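Local coordinates for protein putative phosphatase (Bacteroides thetaiotaomicron, PDB 3KYA) that is probably a phosphatase, though its activity is not established, and binds zinc ions, joining an IPT/TIG domain to what appears to be a six-bladed beta-propeller, at residues Y459-D462 with T467-T470; C136-N141 with Q165-K170; N141-F146 with R187-A192; D392-D397 with F401-V406; G321-F326 with G377-N382. All coordinates share one frame; numbering follows the deposited sequence.

Contact 1 (Y459-D462 with T467-T470); sequences YVHD and TIRT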
# COMPACT_ATOMS: atom_id res chain seq x y z
N TYR A 459 -1.60 -7.71 -22.33
CA TYR A 459 -1.02 -8.83 -23.07
C TYR A 459 0.46 -8.84 -22.70
O TYR A 459 1.11 -7.79 -22.67
CB TYR A 459 -1.19 -8.71 -24.58
CG TYR A 459 -2.62 -8.83 -24.99
CD1 TYR A 459 -3.18 -10.07 -25.26
CD2 TYR A 459 -3.43 -7.70 -25.09
CE1 TYR A 459 -4.50 -10.19 -25.61
CE2 TYR A 459 -4.75 -7.81 -25.47
CZ TYR A 459 -5.28 -9.05 -25.72
OH TYR A 459 -6.60 -9.19 -26.08
N VAL A 460 0.98 -10.03 -22.42
CA VAL A 460 2.35 -10.19 -21.98
C VAL A 460 3.08 -11.16 -22.88
O VAL A 460 2.56 -12.22 -23.18
CB VAL A 460 2.37 -10.80 -20.57
CG1 VAL A 460 3.80 -10.92 -20.07
CG2 VAL A 460 1.49 -9.97 -19.60
N HIS A 461 4.31 -10.83 -23.29
CA HIS A 461 5.12 -11.75 -24.06
C HIS A 461 6.04 -12.51 -23.11
O HIS A 461 7.01 -11.94 -22.57
CB HIS A 461 5.92 -11.04 -25.15
CG HIS A 461 6.85 -11.94 -25.89
ND1 HIS A 461 8.11 -11.54 -26.30
CD2 HIS A 461 6.74 -13.25 -26.21
CE1 HIS A 461 8.70 -12.56 -26.91
NE2 HIS A 461 7.90 -13.61 -26.85
N ASP A 462 5.72 -13.79 -22.91
CA ASP A 462 6.48 -14.69 -22.04
C ASP A 462 7.47 -15.40 -22.98
O ASP A 462 7.18 -16.43 -23.59
CB ASP A 462 5.51 -15.62 -21.32
CG ASP A 462 6.15 -16.44 -20.22
OD1 ASP A 462 7.36 -16.72 -20.29
OD2 ASP A 462 5.41 -16.85 -19.31
N THR A 467 5.01 -18.08 -25.09
CA THR A 467 3.59 -17.78 -25.11
C THR A 467 3.26 -16.30 -25.00
O THR A 467 4.08 -15.46 -24.55
CB THR A 467 2.88 -18.45 -23.90
OG1 THR A 467 3.59 -18.13 -22.69
CG2 THR A 467 2.83 -19.97 -24.04
N ILE A 468 2.05 -15.98 -25.44
CA ILE A 468 1.45 -14.69 -25.20
C ILE A 468 0.43 -14.97 -24.09
O ILE A 468 -0.43 -15.85 -24.25
CB ILE A 468 0.73 -14.09 -26.41
CG1 ILE A 468 1.69 -13.90 -27.60
CG2 ILE A 468 0.09 -12.77 -26.02
CD1 ILE A 468 2.91 -12.99 -27.33
N ARG A 469 0.57 -14.26 -22.97
CA ARG A 469 -0.29 -14.40 -21.80
C ARG A 469 -1.21 -13.18 -21.72
O ARG A 469 -0.95 -12.15 -22.35
CB ARG A 469 0.53 -14.47 -20.51
CG ARG A 469 1.67 -15.46 -20.50
CD ARG A 469 1.21 -16.89 -20.49
NE ARG A 469 0.59 -17.29 -19.23
CZ ARG A 469 1.25 -17.65 -18.13
NH1 ARG A 469 2.58 -17.63 -18.09
NH2 ARG A 469 0.57 -18.03 -17.06
N THR A 470 -2.30 -13.33 -20.98
CA THR A 470 -3.22 -12.23 -20.75
C THR A 470 -3.37 -11.99 -19.26
O THR A 470 -3.17 -12.91 -18.47
CB THR A 470 -4.64 -12.52 -21.32
OG1 THR A 470 -5.15 -13.74 -20.75
CG2 THR A 470 -4.60 -12.65 -22.84
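R469 and V460 face each other as an antiparallel hydrogen-bonded pair, their backbones joined by R469 N to V460 O (2.9 Å) and the reciprocal bond. From there the arginine chain can be followed outward. Its CB lies 4.1 Å from V460 CB, and its CG passes 3.9 Å from D462 CB. Bends at chi2 (-70°) and chi3 (-70°) then fold the chain alongside the aspartate, where NH1 reaches D462 OD2 at 3.2 Å in a weak, bent bond within a salt bridge. The carboxylate and guanidinium planes are 19° apart, nearly coplanar. NE bonds to G108 O, NH1 also to R442 O, and NH2 pairs with D434, while D462 OD1 takes the amide of G465. On the other face of the hairpin, T470 CG2 meets Y459 CE1 at 3.7 Å and I468 CD1 lies 4.0 Å from H461 CD2. Arginine suits this buried place because its several N-H groups can each find an acceptor, so the charge is probably paid for by carboxylates and carbonyls together.

Contact 2 (C136-N141 with Q165-K170); sequences CGFSDN and QLIDLK. With ZN (zinc ion), chain X.
Q165 OE1 is gripped twice: a water donates to it at 2.8 Å, and Y158 OH also bonds to it. That water in turn accepts from F138 N at 2.9 Å and sits over the centre of the F138 ring, so the ring lids the polar bridge. The other half of the amide works the same way. Q165 NE2 gives to a second water at 2.9 Å, which donates to C136 O, and S176 OG is a further partner. A glutamine suits the place because one flat group offers both acceptor and donor to a turning backbone; these bonds fix which end of the amide is oxygen. G137, at phi 148°, makes a turn that a side chain would jam against the preceding carbonyl. Beside the water bridge, F138 CE1 touches I167 CD1 at 4.4 Å, a modest apolar contact. Farther along the strand, D168 OD2 binds zinc at 2.0 Å. D168 OD1 accepts from K170 N in an Asx turn and from a zinc-bound water at 2.8 Å, which steadies the carboxylate. H153 and four waters complete six ligands around the metal, a strand-end zinc site whose shell is mostly water, where strand 161-168 of a propeller blade runs out into a turn.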
# COMPACT_ATOMS: atom_id res chain seq x y z
N CYS A 136 2.74 -21.41 -32.82
CA CYS A 136 3.81 -21.44 -31.83
C CYS A 136 5.02 -20.67 -32.36
O CYS A 136 5.09 -20.33 -33.54
CB CYS A 136 4.18 -22.89 -31.48
SG CYS A 136 4.61 -23.95 -32.93
N GLY A 137 5.96 -20.39 -31.47
CA GLY A 137 7.19 -19.67 -31.81
C GLY A 137 7.57 -18.86 -30.58
O GLY A 137 7.95 -19.44 -29.56
N PHE A 138 7.47 -17.54 -30.72
CA PHE A 138 7.63 -16.57 -29.61
C PHE A 138 8.85 -16.73 -28.69
O PHE A 138 8.80 -16.29 -27.54
CB PHE A 138 6.39 -16.66 -28.70
CG PHE A 138 5.07 -16.53 -29.42
CD1 PHE A 138 4.67 -15.29 -29.91
CD2 PHE A 138 4.25 -17.63 -29.62
CE1 PHE A 138 3.47 -15.16 -30.58
CE2 PHE A 138 3.02 -17.50 -30.29
CZ PHE A 138 2.64 -16.27 -30.77
N SER A 139 9.96 -17.27 -29.21
CA SER A 139 11.09 -17.67 -28.36
C SER A 139 12.22 -16.67 -28.17
O SER A 139 13.00 -16.79 -27.21
CB SER A 139 11.63 -19.02 -28.85
OG SER A 139 12.12 -18.94 -30.18
N ASP A 140 12.31 -15.68 -29.05
CA ASP A 140 13.32 -14.64 -28.90
C ASP A 140 12.75 -13.51 -28.06
O ASP A 140 11.53 -13.38 -27.95
CB ASP A 140 13.73 -14.13 -30.27
CG ASP A 140 14.35 -15.21 -31.12
OD1 ASP A 140 15.34 -15.85 -30.67
OD2 ASP A 140 13.85 -15.43 -32.23
N ASN A 141 13.63 -12.73 -27.44
CA ASN A 141 13.21 -11.57 -26.64
C ASN A 141 12.38 -10.63 -27.52
O ASN A 141 12.82 -10.24 -28.61
CB ASN A 141 14.47 -10.89 -26.06
CG ASN A 141 14.17 -9.78 -25.06
OD1 ASN A 141 13.38 -8.89 -25.33
ND2 ASN A 141 14.86 -9.81 -23.92
N GLN A 165 5.61 -10.12 -36.55
CA GLN A 165 4.38 -10.90 -36.63
C GLN A 165 3.15 -10.13 -36.18
O GLN A 165 3.24 -9.16 -35.42
CB GLN A 165 4.53 -12.19 -35.81
CG GLN A 165 5.57 -13.15 -36.36
CD GLN A 165 5.57 -14.48 -35.63
OE1 GLN A 165 5.71 -14.54 -34.40
NE2 GLN A 165 5.40 -15.57 -36.38
N LEU A 166 2.00 -10.58 -36.69
CA LEU A 166 0.71 -10.04 -36.35
C LEU A 166 -0.07 -11.08 -35.56
O LEU A 166 -0.34 -12.18 -36.06
CB LEU A 166 -0.09 -9.70 -37.61
CG LEU A 166 -1.55 -9.30 -37.39
CD1 LEU A 166 -1.68 -8.07 -36.47
CD2 LEU A 166 -2.24 -9.04 -38.73
N ILE A 167 -0.42 -10.71 -34.32
CA ILE A 167 -1.28 -11.50 -33.45
C ILE A 167 -2.67 -10.87 -33.67
O ILE A 167 -2.94 -9.78 -33.14
CB ILE A 167 -0.83 -11.40 -31.97
CG1 ILE A 167 0.63 -11.86 -31.81
CG2 ILE A 167 -1.79 -12.15 -31.04
CD1 ILE A 167 1.34 -11.34 -30.50
N ASP A 168 -3.52 -11.51 -34.48
CA ASP A 168 -4.84 -10.96 -34.83
C ASP A 168 -5.86 -11.50 -33.84
O ASP A 168 -6.26 -12.66 -33.90
CB ASP A 168 -5.21 -11.26 -36.29
CG ASP A 168 -6.41 -10.45 -36.79
OD1 ASP A 168 -7.34 -10.21 -35.99
OD2 ASP A 168 -6.44 -10.05 -37.99
N LEU A 169 -6.24 -10.65 -32.89
CA LEU A 169 -7.12 -11.04 -31.79
C LEU A 169 -8.55 -11.30 -32.22
O LEU A 169 -9.30 -11.99 -31.51
CB LEU A 169 -7.08 -9.94 -30.72
CG LEU A 169 -5.69 -9.65 -30.16
CD1 LEU A 169 -5.67 -8.41 -29.25
CD2 LEU A 169 -5.13 -10.88 -29.42
N LYS A 170 -8.95 -10.76 -33.36
CA LYS A 170 -10.31 -10.96 -33.86
C LYS A 170 -10.48 -12.33 -34.52
O LYS A 170 -11.42 -13.06 -34.17
CB LYS A 170 -10.72 -9.86 -34.87
CG LYS A 170 -12.16 -9.99 -35.41
CD LYS A 170 -12.40 -9.01 -36.56
CE LYS A 170 -13.81 -9.11 -37.11
NZ LYS A 170 -14.13 -10.44 -37.72
ZN ZN X . -7.34 -8.48 -38.94
O HOH W 1 5.32 -18.47 -35.85
O HOH W 2 5.68 -16.92 -32.88
O HOH W 3 -8.74 -8.55 -37.70
O HOH W 4 -8.54 -7.02 -40.01
O HOH W 5 -6.26 -8.87 -40.44
O HOH W 6 -8.37 -9.97 -40.35

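Contact 3 (N141-F146 with R187-A192); sequences NGRLAF and RIRSIA. With EDO (1,2-ethanediol), chain B.
A145 and I191 meet in a side-chain contact between two neighbouring propeller blades, each supplying its innermost strand; the touching parts run almost parallel, 6° apart, with no backbone hydrogen bond between them. A145 CB rests 3.7 Å from I191 CG2. A small methyl suits the close approach of the strands, and the branched isoleucine fills the width beside it. Two residues earlier on each strand, R143 CG lies 3.5 Å from R189 O. Such side-chain contacts between successive inner strands, arranged around a central axis, are part of how blades of a beta-propeller pack side by side, and here strand 188-193 carries a classic beta bulge in which R189 and S190 both face A210. A bend at chi2 (-66°) turns the R143 guanidinium back over its own strand, where NH1 bonds to N141 OD1 at 2.8 Å and to G142 O at 3.0 Å, both in the guanidinium plane; NE reaches Q314. A leucine here has no NH1 to give, and the N141 amide would probably be freer to turn, with Q314 OE1 also left without its mate. The NH2 atoms of R143 and R189 stand 4.4 Å apart, a like-charged pair probably eased by D212 and E312, both salt-bridged to R189.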
# COMPACT_ATOMS: atom_id res chain seq x y z
N ASN A 141 13.63 -12.73 -27.44
CA ASN A 141 13.21 -11.57 -26.64
C ASN A 141 12.38 -10.63 -27.52
O ASN A 141 12.82 -10.24 -28.61
CB ASN A 141 14.47 -10.89 -26.06
CG ASN A 141 14.17 -9.78 -25.06
OD1 ASN A 141 13.38 -8.89 -25.33
ND2 ASN A 141 14.86 -9.81 -23.92
N GLY A 142 11.17 -10.27 -27.07
CA GLY A 142 10.28 -9.45 -27.89
C GLY A 142 9.63 -8.25 -27.24
O GLY A 142 9.75 -8.05 -26.03
N ARG A 143 9.01 -7.42 -28.09
CA ARG A 143 8.24 -6.25 -27.66
C ARG A 143 6.91 -6.23 -28.41
O ARG A 143 6.82 -6.65 -29.56
CB ARG A 143 9.00 -4.95 -27.91
CG ARG A 143 10.28 -4.80 -27.10
CD ARG A 143 9.99 -4.68 -25.60
NE ARG A 143 11.20 -4.35 -24.86
CZ ARG A 143 12.16 -5.21 -24.53
NH1 ARG A 143 12.08 -6.49 -24.86
NH2 ARG A 143 13.21 -4.78 -23.85
N LEU A 144 5.90 -5.69 -27.74
CA LEU A 144 4.55 -5.65 -28.27
C LEU A 144 4.05 -4.24 -28.59
O LEU A 144 4.43 -3.27 -27.92
CB LEU A 144 3.60 -6.28 -27.24
CG LEU A 144 3.75 -7.76 -26.90
CD1 LEU A 144 2.84 -8.13 -25.71
CD2 LEU A 144 3.44 -8.67 -28.11
N ALA A 145 3.18 -4.12 -29.60
CA ALA A 145 2.56 -2.83 -29.93
C ALA A 145 1.27 -3.00 -30.72
O ALA A 145 1.24 -3.74 -31.71
CB ALA A 145 3.54 -1.92 -30.72
N PHE A 146 0.20 -2.35 -30.26
CA PHE A 146 -1.06 -2.35 -31.00
C PHE A 146 -1.04 -1.39 -32.19
O PHE A 146 -0.41 -0.34 -32.12
CB PHE A 146 -2.24 -1.83 -30.16
CG PHE A 146 -2.69 -2.73 -29.04
CD1 PHE A 146 -3.28 -3.95 -29.32
CD2 PHE A 146 -2.58 -2.32 -27.72
CE1 PHE A 146 -3.73 -4.77 -28.28
CE2 PHE A 146 -3.02 -3.14 -26.69
CZ PHE A 146 -3.59 -4.36 -26.97
N ARG A 187 17.96 -8.35 -35.35
CA ARG A 187 17.84 -7.74 -34.03
C ARG A 187 16.87 -6.55 -34.09
O ARG A 187 17.28 -5.40 -34.15
CB ARG A 187 19.20 -7.28 -33.51
CG ARG A 187 20.25 -8.39 -33.41
CD ARG A 187 21.37 -7.97 -32.47
NE ARG A 187 20.83 -7.84 -31.11
CZ ARG A 187 21.43 -7.23 -30.10
NH1 ARG A 187 22.62 -6.68 -30.26
NH2 ARG A 187 20.84 -7.16 -28.93
N ILE A 188 15.57 -6.85 -34.06
CA ILE A 188 14.51 -5.84 -34.12
C ILE A 188 14.14 -5.49 -32.68
O ILE A 188 13.85 -6.39 -31.88
CB ILE A 188 13.29 -6.33 -34.93
CG1 ILE A 188 13.72 -7.04 -36.23
CG2 ILE A 188 12.30 -5.18 -35.21
CD1 ILE A 188 14.60 -6.20 -37.19
N ARG A 189 14.17 -4.21 -32.33
CA ARG A 189 14.03 -3.77 -30.94
C ARG A 189 12.72 -3.08 -30.51
O ARG A 189 12.35 -3.17 -29.34
CB ARG A 189 15.20 -2.83 -30.62
CG ARG A 189 16.61 -3.45 -30.79
CD ARG A 189 16.84 -4.68 -29.91
NE ARG A 189 16.48 -4.46 -28.50
CZ ARG A 189 17.33 -4.30 -27.47
NH1 ARG A 189 18.65 -4.34 -27.63
NH2 ARG A 189 16.84 -4.12 -26.25
N SER A 190 12.04 -2.39 -31.41
CA SER A 190 10.81 -1.69 -31.02
C SER A 190 9.95 -1.28 -32.19
O SER A 190 10.43 -1.12 -33.32
CB SER A 190 11.10 -0.43 -30.19
OG SER A 190 11.75 0.58 -30.94
N ILE A 191 8.67 -1.11 -31.87
CA ILE A 191 7.66 -0.66 -32.80
C ILE A 191 6.94 0.55 -32.21
O ILE A 191 6.51 0.51 -31.04
CB ILE A 191 6.62 -1.77 -33.10
CG1 ILE A 191 7.25 -2.90 -33.92
CG2 ILE A 191 5.42 -1.18 -33.85
CD1 ILE A 191 6.33 -4.14 -34.08
N ALA A 192 6.84 1.61 -33.00
CA ALA A 192 6.09 2.81 -32.64
C ALA A 192 5.32 3.28 -33.88
O ALA A 192 5.50 2.72 -34.97
CB ALA A 192 7.01 3.93 -32.09
C1 EDO B . 23.29 -3.97 -27.09
O1 EDO B . 22.24 -4.73 -27.71
C2 EDO B . 24.10 -3.21 -28.15
O2 EDO B . 23.38 -2.06 -28.60

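Contact 4 (D392-D397 with F401-V406); sequences DFYFVD and FCVRKV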
# COMPACT_ATOMS: atom_id res chain seq x y z
N ASP A 392 -0.37 4.83 -12.98
CA ASP A 392 0.69 4.01 -12.42
C ASP A 392 1.44 3.44 -13.63
O ASP A 392 0.98 3.55 -14.77
CB ASP A 392 0.16 2.88 -11.55
CG ASP A 392 -0.39 3.37 -10.24
OD1 ASP A 392 0.33 4.13 -9.55
OD2 ASP A 392 -1.52 2.97 -9.88
N PHE A 393 2.59 2.83 -13.36
CA PHE A 393 3.44 2.26 -14.40
C PHE A 393 3.67 0.77 -14.08
O PHE A 393 3.90 0.41 -12.92
CB PHE A 393 4.75 3.03 -14.41
CG PHE A 393 5.75 2.56 -15.44
CD1 PHE A 393 5.61 2.91 -16.78
CD2 PHE A 393 6.85 1.82 -15.06
CE1 PHE A 393 6.56 2.50 -17.74
CE2 PHE A 393 7.80 1.40 -16.01
CZ PHE A 393 7.64 1.75 -17.35
N TYR A 394 3.55 -0.08 -15.09
CA TYR A 394 3.70 -1.52 -14.96
C TYR A 394 4.76 -1.97 -15.94
O TYR A 394 4.78 -1.48 -17.07
CB TYR A 394 2.39 -2.24 -15.27
CG TYR A 394 1.32 -2.00 -14.25
CD1 TYR A 394 0.58 -0.83 -14.24
CD2 TYR A 394 1.03 -2.96 -13.29
CE1 TYR A 394 -0.43 -0.62 -13.29
CE2 TYR A 394 0.05 -2.76 -12.34
CZ TYR A 394 -0.67 -1.59 -12.34
OH TYR A 394 -1.65 -1.42 -11.38
N PHE A 395 5.66 -2.86 -15.53
CA PHE A 395 6.71 -3.35 -16.43
C PHE A 395 7.04 -4.81 -16.17
O PHE A 395 6.83 -5.32 -15.07
CB PHE A 395 7.98 -2.48 -16.33
CG PHE A 395 8.79 -2.70 -15.07
CD1 PHE A 395 8.56 -1.95 -13.91
CD2 PHE A 395 9.82 -3.63 -15.05
CE1 PHE A 395 9.32 -2.15 -12.76
CE2 PHE A 395 10.58 -3.83 -13.91
CZ PHE A 395 10.33 -3.09 -12.76
N VAL A 396 7.52 -5.49 -17.21
CA VAL A 396 7.92 -6.88 -17.08
C VAL A 396 9.40 -6.89 -16.63
O VAL A 396 10.25 -6.30 -17.28
CB VAL A 396 7.64 -7.73 -18.36
CG1 VAL A 396 6.13 -8.05 -18.42
CG2 VAL A 396 8.16 -7.07 -19.68
N ASP A 397 9.64 -7.54 -15.49
CA ASP A 397 10.96 -7.65 -14.84
C ASP A 397 11.45 -9.02 -15.26
O ASP A 397 11.13 -10.03 -14.63
CB ASP A 397 10.76 -7.51 -13.34
CG ASP A 397 12.06 -7.39 -12.56
OD1 ASP A 397 13.13 -7.20 -13.20
OD2 ASP A 397 11.99 -7.47 -11.32
N PHE A 401 10.66 -12.99 -13.49
CA PHE A 401 9.46 -13.71 -13.94
C PHE A 401 8.13 -13.11 -13.46
O PHE A 401 7.22 -13.84 -13.06
CB PHE A 401 9.55 -15.16 -13.46
CG PHE A 401 10.97 -15.74 -13.49
CD1 PHE A 401 11.66 -15.88 -14.69
CD2 PHE A 401 11.57 -16.18 -12.32
CE1 PHE A 401 12.95 -16.42 -14.72
CE2 PHE A 401 12.86 -16.73 -12.33
CZ PHE A 401 13.55 -16.86 -13.53
N CYS A 402 8.02 -11.79 -13.52
CA CYS A 402 6.81 -11.12 -13.05
C CYS A 402 6.58 -9.74 -13.66
O CYS A 402 7.45 -9.17 -14.32
CB CYS A 402 6.86 -11.01 -11.52
SG CYS A 402 8.23 -9.98 -10.91
N VAL A 403 5.36 -9.24 -13.45
CA VAL A 403 4.98 -7.88 -13.79
C VAL A 403 5.07 -7.09 -12.48
O VAL A 403 4.49 -7.51 -11.46
CB VAL A 403 3.55 -7.80 -14.34
CG1 VAL A 403 3.16 -6.35 -14.63
CG2 VAL A 403 3.38 -8.67 -15.62
N ARG A 404 5.82 -5.99 -12.48
CA ARG A 404 5.95 -5.10 -11.31
C ARG A 404 5.15 -3.81 -11.57
O ARG A 404 4.88 -3.46 -12.73
CB ARG A 404 7.41 -4.70 -11.03
CG ARG A 404 8.46 -5.80 -11.01
CD ARG A 404 8.56 -6.62 -9.73
NE ARG A 404 9.04 -5.90 -8.54
CZ ARG A 404 10.32 -5.66 -8.24
NH1 ARG A 404 11.31 -6.03 -9.05
NH2 ARG A 404 10.62 -5.01 -7.10
N LYS A 405 4.80 -3.12 -10.48
CA LYS A 405 4.06 -1.87 -10.50
C LYS A 405 4.91 -0.79 -9.83
O LYS A 405 5.56 -1.06 -8.82
CB LYS A 405 2.74 -2.02 -9.73
CG LYS A 405 1.90 -0.75 -9.64
CD LYS A 405 0.68 -0.98 -8.76
CE LYS A 405 -0.01 0.30 -8.38
NZ LYS A 405 -1.09 0.07 -7.36
N VAL A 406 4.90 0.41 -10.42
CA VAL A 406 5.63 1.56 -9.91
C VAL A 406 4.68 2.75 -9.79
O VAL A 406 4.13 3.21 -10.81
CB VAL A 406 6.83 1.97 -10.84
CG1 VAL A 406 7.62 3.14 -10.22
CG2 VAL A 406 7.78 0.78 -11.11
O HOH W 7 -1.65 2.70 -6.47
O HOH W 8 -2.65 -2.28 -8.97
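F395 and V406 form the apolar centre, with V406 CG2 reaching the edge of the ring at CE1, 3.7 Å away. F395 CG occupies the position between backbone N and carbonyl carbon (chi1 74°), which swings the ring across toward the partner strand, where R404 CB sits over one face, 4.0 Å from the centroid. On the other side of the hairpin, V396 CG1 touches V403 CG2 at 4.0 Å, and V403 CG1 lies at the edge of the Y394 ring. K405 runs extended alongside that ring, its CG over the face 4.1 Å from the centroid in a CH-pi contact; the long methylene chain suits an aromatic surface while carrying its charge outward. A water links Y394 OH, at 2.7 Å, to K405 NZ. Were this tyrosine an alanine, the lysine chain would lose the ring it lies along and would probably be freer to move, with the water losing its hydroxyl partner. NZ also forms a long salt bridge with D392 OD2, 3.9 Å away, whose carboxylate is also held by Y385 and N382. At the opposite end R404 NH1 gives to D397 OD2 at 2.8 Å, approaching from above the carboxylate plane, and N400 and D363 supply further partners to the aspartate and arginine. Five backbone bonds hold the strands in antiparallel register, making the central beta hairpin of a four-stranded propeller blade.

Contact 5 (G321-F326 with G377-N382); sequences GKYAYF and GVFVKN
F379 presses its ring end against Y325, and this is the tight part of the contact: F379 CE1 comes 3.7 Å from Y325 CE2, and F379 CZ lies 3.8 Å from Y325 CD2. The side chains cross with centroids 5.4 Å apart and planes at 40°, an oblique meeting. In F379 the ring swings beside the backbone N (chi1 -69°), which directs it off its strand and into the neighbouring blade. Y325 is further wedged by F352, which stacks on it, and by F393, which meets it edge-to-face and also touches F379. Aromatic residues suit such a junction because flat rings can fill the wide separation of two strands whose nearest CA atoms, those of Y325 and G377, are 9.0 Å apart. The looser side is at Y323, where only a ring corner takes part, CE1 standing 4.3 Å from F379 CE1. There the phenol is held from elsewhere, its OH bonded to E389 and its ring in a cation-pi contact with R336. F379 itself remains partly exposed. With no hydrogen bond between the segments, this is the aromatic packing between adjacent blades of a beta-propeller.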
# COMPACT_ATOMS: atom_id res chain seq x y z
N GLY A 321 2.62 13.27 -21.71
CA GLY A 321 3.86 13.72 -22.35
C GLY A 321 4.73 14.58 -21.42
O GLY A 321 5.75 15.10 -21.85
N LYS A 322 4.36 14.69 -20.15
CA LYS A 322 5.07 15.59 -19.23
C LYS A 322 6.34 15.00 -18.60
O LYS A 322 7.14 15.74 -17.99
CB LYS A 322 4.09 16.08 -18.16
CG LYS A 322 2.97 16.92 -18.76
CD LYS A 322 2.10 17.63 -17.73
CE LYS A 322 0.96 18.39 -18.44
NZ LYS A 322 0.07 19.16 -17.50
N TYR A 323 6.51 13.69 -18.70
CA TYR A 323 7.72 13.01 -18.25
C TYR A 323 7.83 11.63 -18.88
O TYR A 323 6.90 11.17 -19.55
CB TYR A 323 7.80 12.93 -16.73
CG TYR A 323 6.77 12.08 -16.00
CD1 TYR A 323 7.03 10.74 -15.72
CD2 TYR A 323 5.59 12.64 -15.53
CE1 TYR A 323 6.11 9.97 -15.00
CE2 TYR A 323 4.66 11.87 -14.81
CZ TYR A 323 4.93 10.54 -14.55
OH TYR A 323 4.03 9.79 -13.82
N ALA A 324 9.00 11.02 -18.69
CA ALA A 324 9.31 9.70 -19.22
C ALA A 324 10.18 8.90 -18.26
O ALA A 324 10.91 9.48 -17.45
CB ALA A 324 10.02 9.81 -20.55
N TYR A 325 10.07 7.58 -18.35
CA TYR A 325 10.96 6.69 -17.63
C TYR A 325 11.91 6.04 -18.64
O TYR A 325 11.49 5.63 -19.72
CB TYR A 325 10.21 5.59 -16.86
CG TYR A 325 9.28 6.06 -15.77
CD1 TYR A 325 9.52 7.22 -15.04
CD2 TYR A 325 8.20 5.27 -15.38
CE1 TYR A 325 8.68 7.61 -14.02
CE2 TYR A 325 7.36 5.66 -14.35
CZ TYR A 325 7.60 6.82 -13.68
OH TYR A 325 6.75 7.20 -12.66
N PHE A 326 13.19 5.96 -18.30
CA PHE A 326 14.17 5.29 -19.14
C PHE A 326 14.51 3.97 -18.44
O PHE A 326 15.10 3.98 -17.35
CB PHE A 326 15.45 6.11 -19.37
CG PHE A 326 15.23 7.48 -19.95
CD1 PHE A 326 14.15 7.76 -20.76
CD2 PHE A 326 16.17 8.47 -19.77
CE1 PHE A 326 13.98 9.03 -21.32
CE2 PHE A 326 16.00 9.73 -20.34
CZ PHE A 326 14.90 10.00 -21.11
N GLY A 377 7.45 -1.53 -20.52
CA GLY A 377 6.58 -0.92 -19.53
C GLY A 377 5.46 -0.13 -20.16
O GLY A 377 5.57 0.34 -21.29
N VAL A 378 4.37 0.02 -19.41
CA VAL A 378 3.20 0.76 -19.85
C VAL A 378 2.59 1.57 -18.72
O VAL A 378 2.69 1.19 -17.55
CB VAL A 378 2.13 -0.21 -20.42
CG1 VAL A 378 2.69 -0.93 -21.63
CG2 VAL A 378 1.68 -1.21 -19.35
N PHE A 379 1.97 2.69 -19.06
CA PHE A 379 1.25 3.50 -18.08
C PHE A 379 -0.23 3.10 -18.07
O PHE A 379 -0.83 2.91 -19.12
CB PHE A 379 1.42 4.99 -18.36
CG PHE A 379 2.80 5.48 -18.11
CD1 PHE A 379 3.18 5.89 -16.83
CD2 PHE A 379 3.73 5.54 -19.13
CE1 PHE A 379 4.46 6.34 -16.58
CE2 PHE A 379 5.02 6.00 -18.88
CZ PHE A 379 5.38 6.39 -17.60
N VAL A 380 -0.79 2.96 -16.88
CA VAL A 380 -2.17 2.51 -16.70
C VAL A 380 -2.92 3.41 -15.74
O VAL A 380 -2.47 3.67 -14.63
CB VAL A 380 -2.21 1.06 -16.18
CG1 VAL A 380 -3.64 0.62 -15.84
CG2 VAL A 380 -1.53 0.12 -17.18
N LYS A 381 -4.09 3.85 -16.16
CA LYS A 381 -4.91 4.72 -15.35
C LYS A 381 -5.39 4.01 -14.08
O LYS A 381 -5.79 2.84 -14.12
CB LYS A 381 -6.10 5.27 -16.16
CG LYS A 381 -7.02 6.18 -15.35
CD LYS A 381 -7.88 7.10 -16.24
CE LYS A 381 -7.06 8.29 -16.78
NZ LYS A 381 -7.90 9.27 -17.52
N ASN A 382 -5.24 4.71 -12.97
CA ASN A 382 -5.70 4.25 -11.67
C ASN A 382 -6.91 5.14 -11.30
O ASN A 382 -6.73 6.32 -11.03
CB ASN A 382 -4.60 4.39 -10.63
CG ASN A 382 -5.01 3.83 -9.28
OD1 ASN A 382 -6.20 3.68 -9.00
ND2 ASN A 382 -4.03 3.51 -8.43

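Along the chain the contacts come as 2 and 3, whose segments alternate and share N141, then 5, 4 and 1. Contacts 1 and 4 are hairpins within single blades; contacts 3 and 5 each bridge successive blades, and contact 2 ties a loop to its own blade. Centres of contacts 1 and 2 are about 9 Å apart, joined by H461 and the F138 carbonyl; contacts 4 and 5 are about 12 Å apart and share the sheet in which strands 374-381 and 391-397 are neighbours. Contacts 2 and 5, about 25 Å apart, lie on opposite sides of the chain's centre. Strand 105-110, from the start of the propeller, pairs with strand 467-473 in the last blade, which probably closes the ring.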